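Local coordinates for hypothetical protein (Giardia lamblia, PDB 3I3F), which is of unknown function but belongs to the YjgF-like (endoribonuclease L-PSP) family, assembles as three copies and binds pentanoic acid in the crystal, at residues Gly30-Val35 against Glu73-Gly78; Lys55-Gln60 against Asn102-Glu107. All coordinates share one frame; numbering follows the deposited sequence.

Interaction 1: residues Gly30-Val35 against Glu73-Gly78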
ATOM      1  N   GLY A  30      10.131 -10.708   3.130  1.00  9.25           N
ATOM      2  CA  GLY A  30       9.750 -11.678   2.114  1.00  9.11           C
ATOM      3  C   GLY A  30       9.957 -11.039   0.756  1.00  9.05           C
ATOM      4  O   GLY A  30       9.473  -9.936   0.502  1.00  9.19           O
ATOM      5  N   GLN A  31      10.704 -11.714  -0.108  1.00  9.02           N
ATOM      6  CA  GLN A  31      11.043 -11.161  -1.413  1.00  9.02           C
ATOM      7  C   GLN A  31       9.879 -11.320  -2.391  1.00  9.27           C
ATOM      8  O   GLN A  31       9.520 -10.383  -3.107  1.00  8.98           O
ATOM      9  CB  GLN A  31      12.288 -11.861  -1.957  1.00  9.09           C
ATOM     10  CG  GLN A  31      12.977 -11.137  -3.096  1.00  9.24           C
ATOM     11  CD  GLN A  31      13.951 -12.037  -3.817  1.00  9.33           C
ATOM     12  OE1 GLN A  31      13.544 -13.002  -4.459  1.00  9.90           O
ATOM     13  NE2 GLN A  31      15.245 -11.739  -3.705  1.00  9.90           N
ATOM     14  N   ILE A  32       9.302 -12.520  -2.406  1.00  9.52           N
ATOM     15  CA  ILE A  32       8.251 -12.897  -3.341  1.00  9.95           C
ATOM     16  C   ILE A  32       7.241 -13.773  -2.609  1.00 10.23           C
ATOM     17  O   ILE A  32       7.633 -14.693  -1.894  1.00 10.26           O
ATOM     18  CB  ILE A  32       8.810 -13.732  -4.521  1.00 10.04           C
ATOM     19  CG1 ILE A  32      10.002 -13.039  -5.186  1.00 10.00           C
ATOM     20  CG2 ILE A  32       7.715 -14.014  -5.547  1.00 10.69           C
ATOM     21  CD1 ILE A  32      10.670 -13.882  -6.248  1.00 10.40           C
ATOM     22  N   ALA A  33       5.953 -13.488  -2.783  1.00 10.60           N
ATOM     23  CA  ALA A  33       4.895 -14.370  -2.297  1.00 11.10           C
ATOM     24  C   ALA A  33       3.919 -14.654  -3.432  1.00 11.68           C
ATOM     25  O   ALA A  33       3.568 -13.750  -4.190  1.00 11.77           O
ATOM     26  CB  ALA A  33       4.175 -13.747  -1.122  1.00 11.16           C
ATOM     27  N   VAL A  34       3.496 -15.910  -3.555  1.00 12.32           N
ATOM     28  CA  VAL A  34       2.514 -16.307  -4.560  1.00 12.83           C
ATOM     29  C   VAL A  34       1.291 -16.902  -3.869  1.00 13.28           C
ATOM     30  O   VAL A  34       1.420 -17.759  -2.997  1.00 13.06           O
ATOM     31  CB  VAL A  34       3.091 -17.339  -5.550  1.00 12.85           C
ATOM     32  CG1 VAL A  34       2.042 -17.739  -6.582  1.00 13.53           C
ATOM     33  CG2 VAL A  34       4.337 -16.788  -6.232  1.00 13.19           C
ATOM     34  N   VAL A  35       0.109 -16.432  -4.260  1.00 13.82           N
ATOM     35  CA  VAL A  35      -1.152 -16.918  -3.701  1.00 14.50           C
ATOM     36  C   VAL A  35      -2.258 -16.823  -4.752  1.00 14.49           C
ATOM     37  O   VAL A  35      -2.511 -15.750  -5.297  1.00 14.66           O
ATOM     38  CB  VAL A  35      -1.557 -16.121  -2.431  1.00 14.78           C
ATOM     39  CG1 VAL A  35      -1.579 -14.621  -2.709  1.00 15.30           C
ATOM     40  CG2 VAL A  35      -2.904 -16.594  -1.899  1.00 15.80           C
ATOM     41  N   GLU A  73       9.611 -12.771 -13.041  1.00 11.13           N
ATOM     42  CA  GLU A  73       9.839 -13.855 -14.003  1.00 11.54           C
ATOM     43  C   GLU A  73      10.131 -15.179 -13.291  1.00 11.59           C
ATOM     44  O   GLU A  73       9.664 -16.236 -13.716  1.00 11.35           O
ATOM     45  CB  GLU A  73      10.945 -13.478 -14.994  1.00 11.83           C
ATOM     46  CG  GLU A  73      10.483 -12.402 -15.979  1.00 12.96           C
ATOM     47  CD  GLU A  73      11.555 -11.950 -16.955  1.00 14.66           C
ATOM     48  OE1 GLU A  73      12.666 -12.519 -16.949  1.00 15.98           O
ATOM     49  OE2 GLU A  73      11.277 -11.014 -17.736  1.00 16.22           O
ATOM     50  N   TYR A  74      10.873 -15.103 -12.190  1.00 11.72           N
ATOM     51  CA  TYR A  74      11.147 -16.257 -11.335  1.00 11.86           C
ATOM     52  C   TYR A  74       9.849 -16.855 -10.774  1.00 11.87           C
ATOM     53  O   TYR A  74       9.738 -18.074 -10.609  1.00 11.84           O
ATOM     54  CB  TYR A  74      12.076 -15.819 -10.197  1.00 11.95           C
ATOM     55  CG  TYR A  74      12.633 -16.922  -9.325  1.00 12.32           C
ATOM     56  CD1 TYR A  74      13.648 -17.758  -9.784  1.00 12.91           C
ATOM     57  CD2 TYR A  74      12.173 -17.102  -8.023  1.00 12.62           C
ATOM     58  CE1 TYR A  74      14.176 -18.755  -8.974  1.00 13.07           C
ATOM     59  CE2 TYR A  74      12.691 -18.097  -7.208  1.00 13.16           C
ATOM     60  CZ  TYR A  74      13.691 -18.921  -7.689  1.00 13.12           C
ATOM     61  OH  TYR A  74      14.205 -19.907  -6.878  1.00 14.16           O
ATOM     62  N   ALA A  75       8.868 -15.992 -10.512  1.00 11.66           N
ATOM     63  CA  ALA A  75       7.569 -16.397  -9.963  1.00 11.79           C
ATOM     64  C   ALA A  75       6.500 -16.655 -11.038  1.00 11.91           C
ATOM     65  O   ALA A  75       5.306 -16.616 -10.739  1.00 12.16           O
ATOM     66  CB  ALA A  75       7.077 -15.333  -8.982  1.00 11.91           C
ATOM     67  N   ASN A  76       6.925 -16.923 -12.273  1.00 11.85           N
ATOM     68  CA  ASN A  76       6.013 -17.202 -13.392  1.00 11.93           C
ATOM     69  C   ASN A  76       5.102 -16.014 -13.723  1.00 11.80           C
ATOM     70  O   ASN A  76       3.916 -16.175 -14.015  1.00 11.83           O
ATOM     71  CB  ASN A  76       5.194 -18.477 -13.125  1.00 12.01           C
ATOM     72  CG  ASN A  76       4.645 -19.106 -14.402  1.00 12.61           C
ATOM     73  OD1 ASN A  76       5.236 -18.987 -15.476  0.50 11.80           O
ATOM     74  ND2 ASN A  76       3.509 -19.786 -14.283  0.50 12.73           N
ATOM     75  N   SER A  77       5.687 -14.821 -13.679  1.00 11.48           N
ATOM     76  CA  SER A  77       4.997 -13.577 -13.999  1.00 11.35           C
ATOM     77  C   SER A  77       5.927 -12.725 -14.867  1.00 11.38           C
ATOM     78  O   SER A  77       6.804 -13.255 -15.549  1.00 11.60           O
ATOM     79  CB  SER A  77       4.612 -12.849 -12.703  1.00 11.16           C
ATOM     80  OG  SER A  77       3.784 -11.725 -12.954  1.00 11.12           O
ATOM     81  N   GLY A  78       5.741 -11.412 -14.849  1.00 11.28           N
ATOM     82  CA  GLY A  78       6.608 -10.513 -15.604  1.00 11.36           C
ATOM     83  C   GLY A  78       6.159  -9.079 -15.442  1.00 11.45           C
ATOM     84  O   GLY A  78       5.093  -8.824 -14.887  1.00 11.44           O
TER
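Strand 32-35 faces the C-terminal end of helix 56-74, with Val34 and Ala75, whose CA atoms are the nearest pair across the two segments, 7.4 Å apart. Ile32 and Val34, two residues apart on the strand, both send their side chains to this side, while Ala33 between them points away and packs on Val83 of the second subunit. Ile32 divides its work between two branches. Its CG2 lies anti to the backbone N (CG1 has chi1 -52°) and meets Ala75 CB at 3.7 Å. The other branch reaches on to the tyrosine ring, where Ile32 CD1 lies 4.0 Å from Tyr74 CD2, the two side chains crossing at about a right angle. Val34 adds CG2, 4.1 Å from Ala75 CB, so the single methyl of Ala75 receives a methyl from each of Ile32 and Val34. A small residue suits this spot, where the helix end comes close to the sheet; beta-branched Ile32 and Val34 suit an extended strand. Tyr74 combines an apolar ring, which also touches Cys20 and Pro21, with a polar end compatible with its exposed position. Just past the contact, Asn76 takes a positive phi of 63°, and Ser77 N bonds to Leu72 O while Asn76 N bonds to Glu73 O at 3.2 Å. This is a Schellman motif, which ends a helix packed against the sheet of a YjgF-like alpha/beta fold.

Interaction 2: residues Lys55-Gln60 against Asn102-Glu107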
ATOM      1  N   LYS A  55      24.945   3.960  -7.162  1.00 16.31           N
ATOM      2  CA  LYS A  55      25.134   5.385  -6.902  1.00 16.12           C
ATOM      3  C   LYS A  55      24.219   6.251  -7.763  1.00 15.85           C
ATOM      4  O   LYS A  55      24.240   6.160  -8.991  1.00 15.94           O
ATOM      5  CB  LYS A  55      26.592   5.777  -7.156  1.00 16.30           C
ATOM      6  N   GLY A  56      23.424   7.092  -7.108  1.00 15.40           N
ATOM      7  CA  GLY A  56      22.569   8.048  -7.798  1.00 15.10           C
ATOM      8  C   GLY A  56      21.188   7.509  -8.115  1.00 14.69           C
ATOM      9  O   GLY A  56      20.965   6.296  -8.138  1.00 14.50           O
ATOM     10  N   LEU A  57      20.267   8.431  -8.374  1.00 14.42           N
ATOM     11  CA  LEU A  57      18.868   8.103  -8.626  1.00 14.03           C
ATOM     12  C   LEU A  57      18.703   7.180  -9.831  1.00 13.79           C
ATOM     13  O   LEU A  57      17.968   6.199  -9.767  1.00 13.19           O
ATOM     14  CB  LEU A  57      18.059   9.393  -8.830  1.00 14.10           C
ATOM     15  CG  LEU A  57      16.550   9.308  -9.100  1.00 14.03           C
ATOM     16  CD1 LEU A  57      16.262   8.998 -10.570  1.00 13.85           C
ATOM     17  CD2 LEU A  57      15.865   8.301  -8.180  1.00 14.21           C
ATOM     18  N   GLU A  58      19.394   7.491 -10.922  1.00 13.59           N
ATOM     19  CA  GLU A  58      19.233   6.735 -12.161  1.00 13.57           C
ATOM     20  C   GLU A  58      19.626   5.263 -12.010  1.00 13.16           C
ATOM     21  O   GLU A  58      18.849   4.374 -12.357  1.00 13.05           O
ATOM     22  CB  GLU A  58      20.020   7.389 -13.301  1.00 13.81           C
ATOM     23  CG  GLU A  58      19.975   6.604 -14.604  1.00 14.94           C
ATOM     24  CD  GLU A  58      20.268   7.447 -15.832  1.00 16.20           C
ATOM     25  OE1 GLU A  58      20.510   8.667 -15.706  1.00 17.77           O
ATOM     26  OE2 GLU A  58      20.247   6.877 -16.943  0.50 17.03           O
ATOM     27  N   GLU A  59      20.823   5.009 -11.487  1.00 12.79           N
ATOM     28  CA  GLU A  59      21.305   3.635 -11.341  1.00 12.51           C
ATOM     29  C   GLU A  59      20.521   2.848 -10.287  1.00 12.03           C
ATOM     30  O   GLU A  59      20.290   1.652 -10.459  1.00 11.88           O
ATOM     31  CB  GLU A  59      22.808   3.613 -11.043  1.00 12.82           C
ATOM     32  CG  GLU A  59      23.669   4.185 -12.174  1.00 13.75           C
ATOM     33  CD  GLU A  59      23.484   3.458 -13.500  1.00 15.31           C
ATOM     34  OE1 GLU A  59      23.335   2.219 -13.494  0.50 15.31           O
ATOM     35  OE2 GLU A  59      23.491   4.132 -14.553  0.50 15.85           O
ATOM     36  N   GLN A  60      20.102   3.510  -9.211  1.00 11.35           N
ATOM     37  CA  GLN A  60      19.223   2.858  -8.235  1.00 10.91           C
ATOM     38  C   GLN A  60      17.878   2.494  -8.859  1.00 10.79           C
ATOM     39  O   GLN A  60      17.339   1.423  -8.588  1.00 10.55           O
ATOM     40  CB  GLN A  60      19.007   3.730  -6.995  1.00 10.88           C
ATOM     41  CG  GLN A  60      20.205   3.761  -6.059  1.00 10.66           C
ATOM     42  CD  GLN A  60      19.912   4.439  -4.730  1.00 10.85           C
ATOM     43  OE1 GLN A  60      18.768   4.481  -4.273  1.00 10.53           O
ATOM     44  NE2 GLN A  60      20.955   4.964  -4.097  1.00 11.32           N
ATOM     45  N   ASN A 102      10.816   9.381 -13.487  1.00  9.43           N
ATOM     46  CA  ASN A 102       9.665   9.143 -14.361  1.00  9.48           C
ATOM     47  C   ASN A 102      10.058   8.876 -15.814  1.00  9.46           C
ATOM     48  O   ASN A 102       9.420   8.071 -16.490  1.00  9.53           O
ATOM     49  CB  ASN A 102       8.656  10.290 -14.263  1.00  9.51           C
ATOM     50  CG  ASN A 102       7.897  10.277 -12.951  1.00  9.95           C
ATOM     51  OD1 ASN A 102       7.465   9.221 -12.484  1.00 10.91           O
ATOM     52  ND2 ASN A 102       7.733  11.448 -12.347  1.00 11.18           N
ATOM     53  N   GLU A 103      11.118   9.529 -16.283  1.00  9.46           N
ATOM     54  CA  GLU A 103      11.655   9.240 -17.612  1.00  9.50           C
ATOM     55  C   GLU A 103      12.097   7.780 -17.698  1.00  9.38           C
ATOM     56  O   GLU A 103      11.775   7.084 -18.662  1.00  9.37           O
ATOM     57  CB  GLU A 103      12.837  10.157 -17.934  1.00  9.56           C
ATOM     58  CG  GLU A 103      12.453  11.624 -18.065  1.00 10.12           C
ATOM     59  CD  GLU A 103      13.644  12.559 -18.202  1.00 10.74           C
ATOM     60  OE1 GLU A 103      14.799  12.120 -18.017  1.00 11.68           O
ATOM     61  OE2 GLU A 103      13.416  13.753 -18.487  1.00 11.77           O
ATOM     62  N   LEU A 104      12.826   7.323 -16.681  1.00  9.50           N
ATOM     63  CA  LEU A 104      13.287   5.934 -16.617  1.00  9.64           C
ATOM     64  C   LEU A 104      12.118   4.963 -16.447  1.00  9.61           C
ATOM     65  O   LEU A 104      12.110   3.883 -17.037  1.00  9.50           O
ATOM     66  CB  LEU A 104      14.285   5.754 -15.470  1.00  9.80           C
ATOM     67  CG  LEU A 104      15.604   6.509 -15.637  1.00 10.38           C
ATOM     68  CD1 LEU A 104      16.330   6.615 -14.307  1.00 11.38           C
ATOM     69  CD2 LEU A 104      16.476   5.832 -16.685  1.00 11.28           C
ATOM     70  N   TYR A 105      11.132   5.360 -15.646  1.00  9.65           N
ATOM     71  CA  TYR A 105       9.928   4.558 -15.436  1.00  9.80           C
ATOM     72  C   TYR A 105       9.226   4.260 -16.759  1.00 10.16           C
ATOM     73  O   TYR A 105       8.786   3.135 -16.999  1.00 10.27           O
ATOM     74  CB  TYR A 105       8.969   5.295 -14.497  1.00  9.70           C
ATOM     75  CG  TYR A 105       7.770   4.481 -14.083  1.00  9.28           C
ATOM     76  CD1 TYR A 105       7.837   3.622 -12.992  1.00  9.05           C
ATOM     77  CD2 TYR A 105       6.565   4.574 -14.774  1.00  9.23           C
ATOM     78  CE1 TYR A 105       6.738   2.872 -12.599  1.00  9.07           C
ATOM     79  CE2 TYR A 105       5.461   3.830 -14.389  1.00  9.37           C
ATOM     80  CZ  TYR A 105       5.554   2.979 -13.299  1.00  9.13           C
ATOM     81  OH  TYR A 105       4.467   2.234 -12.902  1.00  9.83           O
ATOM     82  N   ARG A 106       9.137   5.272 -17.621  1.00 10.44           N
ATOM     83  CA  ARG A 106       8.498   5.114 -18.924  1.00 10.99           C
ATOM     84  C   ARG A 106       9.308   4.246 -19.892  1.00 11.45           C
ATOM     85  O   ARG A 106       8.761   3.752 -20.873  1.00 11.61           O
ATOM     86  CB  ARG A 106       8.200   6.481 -19.549  1.00 10.93           C
ATOM     87  CG  ARG A 106       7.072   7.234 -18.855  1.00 11.14           C
ATOM     88  CD  ARG A 106       6.673   8.477 -19.632  1.00 11.18           C
ATOM     89  NE  ARG A 106       7.755   9.460 -19.693  1.00 11.01           N
ATOM     90  CZ  ARG A 106       7.963  10.439 -18.811  1.00 11.31           C
ATOM     91  NH1 ARG A 106       7.164  10.604 -17.761  1.00 11.18           N
ATOM     92  NH2 ARG A 106       8.988  11.265 -18.982  1.00 11.50           N
ATOM     93  N   GLU A 107      10.603   4.071 -19.630  1.00 12.00           N
ATOM     94  CA  GLU A 107      11.423   3.127 -20.397  1.00 12.69           C
ATOM     95  C   GLU A 107      11.183   1.681 -19.959  1.00 13.04           C
ATOM     96  O   GLU A 107      11.421   0.752 -20.727  1.00 14.02           O
ATOM     97  CB  GLU A 107      12.911   3.463 -20.268  1.00 12.82           C
ATOM     98  CG  GLU A 107      13.303   4.785 -20.904  1.00 13.31           C
ATOM     99  CD  GLU A 107      14.780   5.114 -20.737  1.00 14.46           C
ATOM    100  OE1 GLU A 107      15.513   4.325 -20.103  0.50 14.59           O
ATOM    101  OE2 GLU A 107      15.209   6.168 -21.251  0.50 14.22           O
TER
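Leu104 of helix 95-108 reaches across to the N-terminal part of helix 56-74 in a helix-helix contact of the YjgF-like alpha/beta fold. Glu58 and Leu104 have the nearest CA atoms of the two segments, 7.5 Å apart. The CB of Leu104 already points across the gap, and with CG anti to the carbonyl carbon (chi1 -66°) the two methyls come down on Glu58. One prong, Leu104 CD1, meets the helix backbone itself, 3.6 Å from Glu58 CA, and also lies 3.7 Å from Glu58 CG. The second prong runs beside the outer part of the glutamate: Leu104 CD2 is 3.9 Å from Glu58 OE2. A branched, wholly apolar side chain suits this buried place, because its two methyls can span both the CA of Glu58 and the side chain that leaves it.

Glu58 is used here for its hydrocarbon part. With CG anti to the backbone N (chi1 176°) and the chain extended beyond it, its methylenes cross the leucine at about a right angle while the carboxylate continues past. That acid end is not left to the leucine: OE2 forms a salt bridge with Arg100, one turn before Leu104 on helix 95-108, and since Arg100 also pairs with Glu103, one guanidinium links acids from both helices. Glu107 OE1 stands 6.2 Å from Glu58 OE2; these like charges do not touch, and the neighbouring arginine would be expected to temper any repulsion. Leu57, which also packs on Leu93, suits the buried side of its helix and makes a looser contact with Leu104, the terminal methyls Leu57 CD1 and Leu104 CD1 lying 4.4 Å apart.

Both contacts use helix 56-74, interaction 2 at its beginning and interaction 1 at its end, so their centres lie 23 Å apart on opposite sides of the chain's centre, with nearest atoms about 11 Å apart. Along the chain the segments alternate, 30-35, 55-60, 73-78 and 102-107: the helix first follows the strands 32-35 and 38-41, then leads through strand 82-90 to helix 95-108. One helix is thereby tied to a strand of the mixed sheet at its C-terminal end and to the second helix at its N-terminal end. Residues of the segments also meet other subunits of the three-chain assembly: Val35 packs on Met38 of the second subunit, Asn102 on Asn28 of the third.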